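Local coordinates for protein ATP-dependent 6-phosphofructokinase isozyme 2 (PDB 3UMO) that phosphorylates D-fructose 6-phosphate to fructose 1,6-bisphosphate using ATP, with magnesium as cofactor, in the first committing step of glycolysis, and binds a second ATP as an allosteric inhibitor, at residues A16-Q21 against R29-V34; P186-L191 against V221-G226; D204-A209 against G229-D234. All coordinates share one frame; numbering follows the deposited sequence.

Overall arrangement
Contact 1 lies at the periphery, its centre about 26 Å from the centre of the chain, and is partly buried; contacts 2 and 3 are buried and sit together, with centres about 8 Å apart. Contact 1, its centre about 32 and 40 Å from those of contacts 2 and 3, belongs to the small sheet that meets a second subunit, and is held mostly by backbone and threonine hydrogen bonds. Contacts 2 and 3 share one antiparallel sheet, with strands 221-224 and 230-233 as neighbours. Contact 2 combines apolar packing with a helix cap and polar groups aimed at two ATP molecules; contact 3 is apolar between its segments and touches ATP through a single carbonyl.

Contact 1 of 3, residues A16-Q21 against R29-V34; sequences ATITPQ and RCTAPV
Strand residues Ala16 and Val34 form an antiparallel hydrogen-bonded pair, with Ala16 N to Val34 O at 2.8 Å and the return bond from Val34 N to Ala16 O at 2.9 Å. The two segments run in roughly opposed directions, 149° apart, and farther along the chain one more backbone bond joins them, from Thr31 N to Ile18 O. Ala16 O also receives a CA-H...O contact from Pro33 CA, 3.3 Å away. Between these points threonine hydroxyls take over from regular pairing. Thr17 OG1, set anti to its backbone N (chi1 -174°), donates to Thr31 O at 2.6 Å. In return, Thr31 OG1 accepts from Ile18 N at 3.0 Å along a bent path of 141°. Strand 12-19 belongs to the small mixed sheet that forms the lid of ribokinase-family kinases, and the sheet continues into the second subunit through Arg29, which is probably part of the substrate site. Thr19 OG1 reaches Arg29 O at 2.8 Å from above the carbonyl plane. Thr17 and Thr19 suit the strand: their hydroxyls meet carbonyls of the irregular segment 29-34, while their side chains pack on Val95 of strand 93-97. Cys30 fits beside them, its SG 3.9 Å from Thr19 CB, while Met108 of the second subunit packs on both Thr17 and Cys30. On the exposed side, Ile18 CB rests 3.4 Å from Thr31 OG1, the two side chains crossing obliquely.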
loop_
_atom_site.group_PDB
_atom_site.type_symbol
_atom_site.label_atom_id
_atom_site.label_comp_id
_atom_site.label_asym_id
_atom_site.label_seq_id
_atom_site.Cartn_x
_atom_site.Cartn_y
_atom_site.Cartn_z
ATOM N N ALA A 16 21.001 1.040 -1.464
ATOM C CA ALA A 16 20.071 0.039 -0.957
ATOM C C ALA A 16 19.904 0.261 0.539
ATOM O O ALA A 16 20.879 0.230 1.298
ATOM C CB ALA A 16 20.581 -1.367 -1.227
ATOM N N THR A 17 18.668 0.496 0.961
ATOM C CA THR A 17 18.399 0.765 2.365
ATOM C C THR A 17 17.260 -0.097 2.899
ATOM O O THR A 17 16.521 -0.725 2.125
ATOM C CB THR A 17 18.080 2.256 2.595
ATOM O OG1 THR A 17 17.950 2.505 3.998
ATOM C CG2 THR A 17 16.786 2.651 1.884
ATOM N N ILE A 18 17.124 -0.115 4.222
ATOM C CA ILE A 18 16.133 -0.939 4.899
ATOM C C ILE A 18 15.278 -0.065 5.814
ATOM O O ILE A 18 15.787 0.857 6.455
ATOM C CB ILE A 18 16.828 -2.041 5.737
ATOM C CG1 ILE A 18 17.649 -2.964 4.828
ATOM C CG2 ILE A 18 15.817 -2.856 6.505
ATOM C CD1 ILE A 18 18.614 -3.873 5.592
ATOM N N THR A 19 13.979 -0.352 5.865
ATOM C CA THR A 19 13.076 0.350 6.777
ATOM C C THR A 19 12.027 -0.652 7.291
ATOM O O THR A 19 11.728 -1.632 6.613
ATOM C CB THR A 19 12.446 1.595 6.081
ATOM O OG1 THR A 19 11.916 2.499 7.065
ATOM C CG2 THR A 19 11.353 1.185 5.106
ATOM N N PRO A 20 11.501 -0.447 8.510
ATOM C CA PRO A 20 10.602 -1.478 9.056
ATOM C C PRO A 20 9.244 -1.557 8.367
ATOM O O PRO A 20 8.735 -2.656 8.142
ATOM C CB PRO A 20 10.414 -1.041 10.518
ATOM C CG PRO A 20 11.602 -0.194 10.817
ATOM C CD PRO A 20 11.898 0.532 9.536
ATOM N N GLN A 21 8.658 -0.413 8.043
ATOM C CA GLN A 21 7.325 -0.393 7.456
ATOM C C GLN A 21 7.291 0.619 6.322
ATOM O O GLN A 21 8.149 1.503 6.239
ATOM C CB GLN A 21 6.276 -0.025 8.518
ATOM C CG GLN A 21 6.252 -0.929 9.754
ATOM C CD GLN A 21 5.411 -2.179 9.562
ATOM O OE1 GLN A 21 4.747 -2.342 8.536
ATOM N NE2 GLN A 21 5.436 -3.074 10.551
ATOM N N ARG A 29 12.301 6.114 8.577
ATOM C CA ARG A 29 13.703 6.038 8.983
ATOM C C ARG A 29 14.352 4.861 8.277
ATOM O O ARG A 29 13.977 3.704 8.498
ATOM C CB ARG A 29 13.844 5.879 10.501
ATOM C CG ARG A 29 13.560 7.148 11.300
ATOM C CD ARG A 29 13.977 6.999 12.769
ATOM N NE ARG A 29 15.377 7.362 13.006
ATOM C CZ ARG A 29 16.334 6.503 13.347
ATOM N NH1 ARG A 29 16.054 5.215 13.499
ATOM N NH2 ARG A 29 17.575 6.933 13.543
ATOM N N CYS A 30 15.319 5.169 7.424
ATOM C CA CYS A 30 15.996 4.165 6.620
ATOM C C CYS A 30 17.419 3.976 7.106
ATOM O O CYS A 30 18.065 4.930 7.546
ATOM C CB CYS A 30 15.996 4.589 5.160
ATOM S SG CYS A 30 14.344 4.605 4.475
ATOM N N THR A 31 17.908 2.743 7.033
ATOM C CA THR A 31 19.278 2.455 7.444
ATOM C C THR A 31 20.304 3.106 6.521
ATOM O O THR A 31 19.990 3.472 5.381
ATOM C CB THR A 31 19.545 0.943 7.510
ATOM O OG1 THR A 31 19.227 0.346 6.246
ATOM C CG2 THR A 31 18.705 0.301 8.604
ATOM N N ALA A 32 21.530 3.249 7.021
ATOM C CA ALA A 32 22.631 3.775 6.224
ATOM C C ALA A 32 22.754 2.907 4.978
ATOM O O ALA A 32 22.881 1.685 5.079
ATOM C CB ALA A 32 23.923 3.740 7.021
ATOM N N PRO A 33 22.701 3.531 3.801
ATOM C CA PRO A 33 22.591 2.741 2.570
ATOM C C PRO A 33 23.860 1.978 2.213
ATOM O O PRO A 33 24.977 2.423 2.514
ATOM C CB PRO A 33 22.313 3.802 1.505
ATOM C CG PRO A 33 22.944 5.050 2.050
ATOM C CD PRO A 33 22.737 4.981 3.536
ATOM N N VAL A 34 23.672 0.822 1.583
ATOM C CA VAL A 34 24.763 0.104 0.946
ATOM C C VAL A 34 24.778 0.542 -0.510
ATOM O O VAL A 34 23.747 0.491 -1.181
ATOM C CB VAL A 34 24.569 -1.424 1.023
ATOM C CG1 VAL A 34 25.601 -2.135 0.148
ATOM C CG2 VAL A 34 24.670 -1.897 2.467
#

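Contact 2 of 3, residues P186-L191 against V221-G226; sequences PNQKEL and VVVSLG. With ATP (adenosine-5'-triphosphate), chain E; ATP (adenosine-5'-triphosphate), chain I.
Val221 opens strand 221-224 with its CG1 4.2 Å from CD of Pro186, a van der Waals contact in the ribokinase-like core, where the N-terminus of helix 188-195 faces the ATP site. Val222 turns its side chain away, but its carbonyl O lies against Pro186 CD. Val223, beta-branched and compact, meets Leu191 at about a right angle, CG2 to Leu191 CD2 at 3.8 Å. Ser224 N then donates to Pro186 O at 3.0 Å, the one direct hydrogen bond between the segments. Its small side chain lets ATP (chain E) come close: OG lies 2.8 Å from O2A, though which acceptor takes its proton is not settled, and Ser224 OG is also hydrogen-bonded to Lys185 NZ. Beside it, Asn187 is the N-cap in a capping box: its OD1 accepts from Glu190 N nearly along the C=O axis, and Glu190 OE1 accepts from Asn187 N. With OD1 so engaged, the amide ND2 faces phosphate, giving a bond of 3.0 Å to O1B of ATP (chain E) and a weak one to O3G of ATP (chain I), consistent with the allosteric inhibitor, whose site includes Asn187 and Lys189. An alanine here would probably leave Glu190 N without its capping acceptor and both nucleotides without this amide donor. Leu225 CD2 packs 3.5 Å from Gln188 CG, and one water joins Gln188 OE1 to Leu225 O. Gly226 has a positive phi, which glycine adopts readily, and its N donates to O2A of ATP (chain E) at 2.8 Å.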
loop_
_atom_site.group_PDB
_atom_site.type_symbol
_atom_site.label_atom_id
_atom_site.label_comp_id
_atom_site.label_asym_id
_atom_site.label_seq_id
_atom_site.Cartn_x
_atom_site.Cartn_y
_atom_site.Cartn_z
ATOM N N PRO A 186 14.311 -7.005 -26.510
ATOM C CA PRO A 186 13.188 -6.321 -25.876
ATOM C C PRO A 186 12.443 -7.280 -24.956
ATOM O O PRO A 186 12.351 -8.476 -25.250
ATOM C CB PRO A 186 12.288 -5.963 -27.059
ATOM C CG PRO A 186 12.560 -7.052 -28.077
ATOM C CD PRO A 186 14.025 -7.413 -27.899
ATOM N N ASN A 187 11.908 -6.772 -23.853
ATOM C CA ASN A 187 10.857 -7.532 -23.172
ATOM C C ASN A 187 9.540 -7.312 -23.907
ATOM O O ASN A 187 9.525 -6.702 -24.982
ATOM C CB ASN A 187 10.742 -7.214 -21.671
ATOM C CG ASN A 187 10.325 -5.781 -21.388
ATOM O OD1 ASN A 187 9.814 -5.066 -22.255
ATOM N ND2 ASN A 187 10.537 -5.356 -20.144
ATOM N N GLN A 188 8.440 -7.810 -23.356
ATOM C CA GLN A 188 7.165 -7.721 -24.068
ATOM C C GLN A 188 6.683 -6.295 -24.245
ATOM O O GLN A 188 6.212 -5.916 -25.325
ATOM C CB GLN A 188 6.098 -8.556 -23.375
ATOM C CG GLN A 188 6.363 -10.028 -23.497
ATOM C CD GLN A 188 5.549 -10.826 -22.519
ATOM O OE1 GLN A 188 5.976 -11.048 -21.385
ATOM N NE2 GLN A 188 4.360 -11.249 -22.940
ATOM N N LYS A 189 6.805 -5.500 -23.191
ATOM C CA LYS A 189 6.372 -4.113 -23.260
ATOM C C LYS A 189 7.238 -3.332 -24.243
ATOM O O LYS A 189 6.731 -2.537 -25.034
ATOM C CB LYS A 189 6.400 -3.462 -21.875
ATOM C CG LYS A 189 5.195 -3.815 -21.018
ATOM C CD LYS A 189 5.084 -2.914 -19.799
ATOM C CE LYS A 189 4.031 -3.440 -18.835
ATOM N NZ LYS A 189 3.888 -2.570 -17.637
ATOM N N GLU A 190 8.541 -3.575 -24.192
ATOM C CA GLU A 190 9.482 -2.917 -25.098
ATOM C C GLU A 190 9.246 -3.310 -26.564
ATOM O O GLU A 190 9.381 -2.472 -27.459
ATOM C CB GLU A 190 10.929 -3.185 -24.653
ATOM C CG GLU A 190 11.313 -2.437 -23.361
ATOM C CD GLU A 190 12.414 -3.121 -22.562
ATOM O OE1 GLU A 190 12.939 -4.158 -23.022
ATOM O OE2 GLU A 190 12.751 -2.619 -21.462
ATOM N N LEU A 191 8.889 -4.573 -26.810
ATOM C CA LEU A 191 8.578 -5.015 -28.173
ATOM C C LEU A 191 7.317 -4.325 -28.684
ATOM O O LEU A 191 7.269 -3.836 -29.820
ATOM C CB LEU A 191 8.399 -6.536 -28.233
ATOM C CG LEU A 191 7.993 -7.099 -29.601
ATOM C CD1 LEU A 191 9.078 -6.863 -30.661
ATOM C CD2 LEU A 191 7.654 -8.577 -29.482
ATOM N N VAL A 221 16.551 -11.464 -32.681
ATOM C CA VAL A 221 15.667 -10.804 -31.735
ATOM C C VAL A 221 15.307 -11.820 -30.668
ATOM O O VAL A 221 14.783 -12.897 -30.970
ATOM C CB VAL A 221 14.379 -10.289 -32.409
ATOM C CG1 VAL A 221 13.399 -9.759 -31.356
ATOM C CG2 VAL A 221 14.711 -9.208 -33.425
ATOM N N VAL A 222 15.617 -11.504 -29.423
ATOM C CA VAL A 222 15.184 -12.359 -28.337
ATOM C C VAL A 222 14.185 -11.581 -27.500
ATOM O O VAL A 222 14.553 -10.624 -26.821
ATOM C CB VAL A 222 16.371 -12.837 -27.477
ATOM C CG1 VAL A 222 15.879 -13.673 -26.292
ATOM C CG2 VAL A 222 17.333 -13.648 -28.334
ATOM N N VAL A 223 12.919 -11.975 -27.574
ATOM C CA VAL A 223 11.902 -11.335 -26.760
ATOM C C VAL A 223 11.848 -12.050 -25.418
ATOM O O VAL A 223 11.478 -13.221 -25.337
ATOM C CB VAL A 223 10.516 -11.400 -27.405
ATOM C CG1 VAL A 223 9.536 -10.542 -26.606
ATOM C CG2 VAL A 223 10.581 -10.929 -28.851
ATOM N N SER A 224 12.220 -11.351 -24.355
ATOM C CA SER A 224 12.186 -11.987 -23.043
ATOM C C SER A 224 10.783 -11.843 -22.438
ATOM O O SER A 224 10.121 -10.808 -22.585
ATOM C CB SER A 224 13.295 -11.455 -22.134
ATOM O OG SER A 224 13.134 -10.077 -21.807
ATOM N N LEU A 225 10.329 -12.908 -21.787
ATOM C CA LEU A 225 8.932 -13.065 -21.410
ATOM C C LEU A 225 8.760 -13.279 -19.905
ATOM O O LEU A 225 7.811 -13.942 -19.473
ATOM C CB LEU A 225 8.362 -14.271 -22.151
ATOM C CG LEU A 225 8.517 -14.260 -23.674
ATOM C CD1 LEU A 225 8.033 -15.576 -24.282
ATOM C CD2 LEU A 225 7.773 -13.088 -24.277
ATOM N N GLY A 226 9.667 -12.717 -19.109
ATOM C CA GLY A 226 9.584 -12.875 -17.662
ATOM C C GLY A 226 9.611 -14.349 -17.279
ATOM O O GLY A 226 10.484 -15.080 -17.736
HETATM P PG ATP E . 14.575 -6.333 -16.306
HETATM O O1G ATP E . 15.324 -5.392 -17.183
HETATM O O2G ATP E . 15.572 -6.734 -15.222
HETATM O O3G ATP E . 13.343 -5.740 -15.715
HETATM P PB ATP E . 13.458 -7.648 -18.437
HETATM O O1B ATP E . 12.015 -7.090 -18.245
HETATM O O2B ATP E . 14.254 -6.959 -19.565
HETATM O O3B ATP E . 14.277 -7.657 -17.068
HETATM P PA ATP E . 12.571 -10.384 -18.311
HETATM O O1A ATP E . 11.600 -9.942 -17.256
HETATM O O2A ATP E . 11.911 -11.136 -19.468
HETATM O O3A ATP E . 13.378 -9.178 -18.862
HETATM O "O5'" ATP E . 13.686 -11.290 -17.584
HETATM C "C5'" ATP E . 14.612 -11.976 -18.355
HETATM C "C4'" ATP E . 14.765 -13.407 -18.101
HETATM O "O4'" ATP E . 14.853 -13.601 -16.673
HETATM C "C3'" ATP E . 13.571 -14.179 -18.480
HETATM O "O3'" ATP E . 13.580 -14.510 -19.817
HETATM C "C2'" ATP E . 13.645 -15.349 -17.589
HETATM O "O2'" ATP E . 14.622 -16.208 -18.017
HETATM C "C1'" ATP E . 14.096 -14.735 -16.320
HETATM N N9 ATP E . 12.967 -14.346 -15.477
HETATM C C8 ATP E . 12.444 -13.111 -15.368
HETATM N N7 ATP E . 11.412 -13.178 -14.490
HETATM C C5 ATP E . 11.288 -14.448 -14.050
HETATM C C6 ATP E . 10.424 -15.083 -13.152
HETATM N N6 ATP E . 9.340 -14.323 -12.445
HETATM N N1 ATP E . 10.580 -16.401 -12.937
HETATM C C2 ATP E . 11.541 -17.103 -13.561
HETATM N N3 ATP E . 12.381 -16.519 -14.420
HETATM C C4 ATP E . 12.281 -15.203 -14.680
HETATM P PG ATP I . 10.553 -2.954 -17.407
HETATM O O1G ATP I . 11.300 -4.224 -17.642
HETATM O O2G ATP I . 11.559 -1.810 -17.551
HETATM O O3G ATP I . 9.435 -2.794 -18.408
HETATM P PB ATP I . 9.619 -3.943 -14.921
HETATM O O1B ATP I . 9.323 -3.165 -13.567
HETATM O O2B ATP I . 10.666 -5.038 -14.677
HETATM O O3B ATP I . 10.094 -2.819 -15.942
HETATM P PA ATP I . 6.867 -4.149 -15.165
HETATM O O1A ATP I . 6.810 -2.645 -14.986
HETATM O O2A ATP I . 5.925 -4.599 -16.292
HETATM O O3A ATP I . 8.297 -4.582 -15.474
HETATM O "O5'" ATP I . 6.386 -4.828 -13.786
HETATM C "C5'" ATP I . 7.094 -5.854 -13.197
HETATM C "C4'" ATP I . 6.585 -6.292 -11.907
HETATM O "O4'" ATP I . 6.119 -5.119 -11.208
HETATM C "C3'" ATP I . 5.392 -7.121 -12.099
HETATM O "O3'" ATP I . 5.728 -8.453 -12.124
HETATM C "C2'" ATP I . 4.544 -6.807 -10.948
HETATM O "O2'" ATP I . 4.912 -7.609 -9.907
HETATM C "C1'" ATP I . 4.868 -5.399 -10.628
HETATM N N9 ATP I . 3.866 -4.463 -11.126
HETATM C C8 ATP I . 3.904 -3.844 -12.320
HETATM N N7 ATP I . 2.808 -3.054 -12.419
HETATM C C5 ATP I . 2.081 -3.171 -11.290
HETATM C C6 ATP I . 0.882 -2.601 -10.841
HETATM N N6 ATP I . 0.122 -1.628 -11.700
HETATM N N1 ATP I . 0.419 -2.943 -9.623
HETATM C C2 ATP I . 1.090 -3.814 -8.846
HETATM N N3 ATP I . 2.240 -4.370 -9.249
HETATM C C4 ATP I . 2.754 -4.076 -10.453
HETATM O O HOH W 1 8.294 -9.413 -20.786
HETATM O O HOH W 2 5.384 -12.459 -19.084
#

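Contact 3 of 3, residues D204-A209 against G229-D234; sequences DVRKAA and GALGVD. With ATP (adenosine-5'-triphosphate), chain E.
Leu231 and Val233 point toward segment 204-209, meeting Val205, Arg206 and Ala209 where helix 204-214 packs on one face of the antiparallel sheet of strands 221-224, 230-233 and 238-241 in the ribokinase-like alpha/beta fold. The axes of these short helix and strand segments approach to 9.0 Å, and their directions differ by 32°. Apolar packing accounts for all of the contact between the segments. The branched end of Leu231 does most of it: CD2 approaches the helix backbone at Arg206 CA, 3.7 Å away, and also meets Val205 CG1 at 4.4 Å. Next along the strand, Val233 CG2 touches Ala209 CB at 3.7 Å; an alanine suits this helix position because its single methyl lets the strand side chain come close. Arg206 lends only its aliphatic stem, with CB and CG each 4.0 Å from Leu231 CD2, while its NH1 forms a salt bridge with Asp203. CG lies anti to the backbone N (chi1 -168°), and the chain beyond bends away from the strand. No hydrogen bond crosses between helix and strand. Segment 229-234 meets the nucleotide at its start, where Gly229 O accepts from the ribose hydroxyl O3' of ATP (chain E) at 2.7 Å.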
loop_
_atom_site.group_PDB
_atom_site.type_symbol
_atom_site.label_atom_id
_atom_site.label_comp_id
_atom_site.label_asym_id
_atom_site.label_seq_id
_atom_site.Cartn_x
_atom_site.Cartn_y
_atom_site.Cartn_z
ATOM N N ASP A 204 1.226 -12.868 -31.740
ATOM C CA ASP A 204 1.668 -11.492 -31.987
ATOM C C ASP A 204 3.144 -11.239 -31.677
ATOM O O ASP A 204 3.821 -10.559 -32.451
ATOM C CB ASP A 204 0.786 -10.470 -31.256
ATOM C CG ASP A 204 -0.533 -10.223 -31.958
ATOM O OD1 ASP A 204 -1.387 -9.526 -31.365
ATOM O OD2 ASP A 204 -0.724 -10.721 -33.094
ATOM N N VAL A 205 3.635 -11.775 -30.558
ATOM C CA VAL A 205 5.032 -11.591 -30.175
ATOM C C VAL A 205 5.971 -12.194 -31.211
ATOM O O VAL A 205 6.919 -11.542 -31.645
ATOM C CB VAL A 205 5.327 -12.174 -28.776
ATOM C CG1 VAL A 205 6.830 -12.322 -28.559
ATOM C CG2 VAL A 205 4.717 -11.278 -27.698
ATOM N N ARG A 206 5.695 -13.429 -31.623
ATOM C CA ARG A 206 6.532 -14.093 -32.621
ATOM C C ARG A 206 6.538 -13.337 -33.942
ATOM O O ARG A 206 7.593 -13.108 -34.536
ATOM C CB ARG A 206 6.062 -15.527 -32.868
ATOM C CG ARG A 206 7.054 -16.356 -33.682
ATOM C CD ARG A 206 6.354 -17.395 -34.534
ATOM N NE ARG A 206 5.856 -16.816 -35.779
ATOM C CZ ARG A 206 4.712 -17.158 -36.359
ATOM N NH1 ARG A 206 3.932 -18.076 -35.805
ATOM N NH2 ARG A 206 4.343 -16.576 -37.493
ATOM N N LYS A 207 5.356 -12.953 -34.406
ATOM C CA LYS A 207 5.241 -12.213 -35.656
ATOM C C LYS A 207 5.997 -10.889 -35.610
ATOM O O LYS A 207 6.695 -10.539 -36.557
ATOM C CB LYS A 207 3.777 -11.993 -36.021
ATOM C CG LYS A 207 3.119 -13.244 -36.568
ATOM C CD LYS A 207 1.625 -13.072 -36.752
ATOM C CE LYS A 207 0.998 -14.391 -37.181
ATOM N NZ LYS A 207 -0.489 -14.370 -37.098
ATOM N N ALA A 208 5.857 -10.163 -34.507
ATOM C CA ALA A 208 6.577 -8.903 -34.334
ATOM C C ALA A 208 8.089 -9.113 -34.366
ATOM O O ALA A 208 8.817 -8.346 -34.994
ATOM C CB ALA A 208 6.162 -8.230 -33.032
ATOM N N ALA A 209 8.560 -10.145 -33.669
ATOM C CA ALA A 209 9.984 -10.455 -33.651
ATOM C C ALA A 209 10.482 -10.786 -35.060
ATOM O O ALA A 209 11.539 -10.312 -35.482
ATOM C CB ALA A 209 10.265 -11.612 -32.704
ATOM N N GLY A 229 10.062 -17.238 -19.877
ATOM C CA GLY A 229 11.332 -17.463 -20.540
ATOM C C GLY A 229 11.592 -16.492 -21.673
ATOM O O GLY A 229 11.585 -15.279 -21.483
ATOM N N ALA A 230 11.834 -17.021 -22.864
ATOM C CA ALA A 230 12.132 -16.142 -23.983
ATOM C C ALA A 230 11.823 -16.777 -25.325
ATOM O O ALA A 230 11.806 -18.005 -25.473
ATOM C CB ALA A 230 13.587 -15.675 -23.930
ATOM N N LEU A 231 11.578 -15.919 -26.306
ATOM C CA LEU A 231 11.411 -16.369 -27.681
ATOM C C LEU A 231 12.542 -15.777 -28.515
ATOM O O LEU A 231 12.699 -14.555 -28.590
ATOM C CB LEU A 231 10.059 -15.924 -28.230
ATOM C CG LEU A 231 9.726 -16.451 -29.627
ATOM C CD1 LEU A 231 8.636 -17.504 -29.540
ATOM C CD2 LEU A 231 9.316 -15.319 -30.542
ATOM N N GLY A 232 13.335 -16.647 -29.134
ATOM C CA GLY A 232 14.459 -16.215 -29.943
ATOM C C GLY A 232 14.166 -16.419 -31.415
ATOM O O GLY A 232 13.698 -17.485 -31.823
ATOM N N VAL A 233 14.430 -15.389 -32.212
ATOM C CA VAL A 233 14.143 -15.438 -33.642
ATOM C C VAL A 233 15.383 -15.108 -34.476
ATOM O O VAL A 233 16.133 -14.182 -34.147
ATOM C CB VAL A 233 12.968 -14.496 -34.003
ATOM C CG1 VAL A 233 12.813 -14.359 -35.503
ATOM C CG2 VAL A 233 11.675 -15.008 -33.386
ATOM N N ASP A 234 15.584 -15.898 -35.534
ATOM C CA ASP A 234 16.665 -15.752 -36.497
ATOM C C ASP A 234 16.044 -15.590 -37.870
ATOM O O ASP A 234 14.822 -15.589 -38.010
ATOM C CB ASP A 234 17.485 -17.041 -36.551
ATOM C CG ASP A 234 18.858 -16.882 -35.968
ATOM O OD1 ASP A 234 19.289 -15.727 -35.762
ATOM O OD2 ASP A 234 19.510 -17.919 -35.724
HETATM P PG ATP E . 14.575 -6.333 -16.306
HETATM O O1G ATP E . 15.324 -5.392 -17.183
HETATM O O2G ATP E . 15.572 -6.734 -15.222
HETATM O O3G ATP E . 13.343 -5.740 -15.715
HETATM P PB ATP E . 13.458 -7.648 -18.437
HETATM O O1B ATP E . 12.015 -7.090 -18.245
HETATM O O2B ATP E . 14.254 -6.959 -19.565
HETATM O O3B ATP E . 14.277 -7.657 -17.068
HETATM P PA ATP E . 12.571 -10.384 -18.311
HETATM O O1A ATP E . 11.600 -9.942 -17.256
HETATM O O2A ATP E . 11.911 -11.136 -19.468
HETATM O O3A ATP E . 13.378 -9.178 -18.862
HETATM O "O5'" ATP E . 13.686 -11.290 -17.584
HETATM C "C5'" ATP E . 14.612 -11.976 -18.355
HETATM C "C4'" ATP E . 14.765 -13.407 -18.101
HETATM O "O4'" ATP E . 14.853 -13.601 -16.673
HETATM C "C3'" ATP E . 13.571 -14.179 -18.480
HETATM O "O3'" ATP E . 13.580 -14.510 -19.817
HETATM C "C2'" ATP E . 13.645 -15.349 -17.589
HETATM O "O2'" ATP E . 14.622 -16.208 -18.017
HETATM C "C1'" ATP E . 14.096 -14.735 -16.320
HETATM N N9 ATP E . 12.967 -14.346 -15.477
HETATM C C8 ATP E . 12.444 -13.111 -15.368
HETATM N N7 ATP E . 11.412 -13.178 -14.490
HETATM C C5 ATP E . 11.288 -14.448 -14.050
HETATM C C6 ATP E . 10.424 -15.083 -13.152
HETATM N N6 ATP E . 9.340 -14.323 -12.445
HETATM N N1 ATP E . 10.580 -16.401 -12.937
HETATM C C2 ATP E . 11.541 -17.103 -13.561
HETATM N N3 ATP E . 12.381 -16.519 -14.420
HETATM C C4 ATP E . 12.281 -15.203 -14.680
#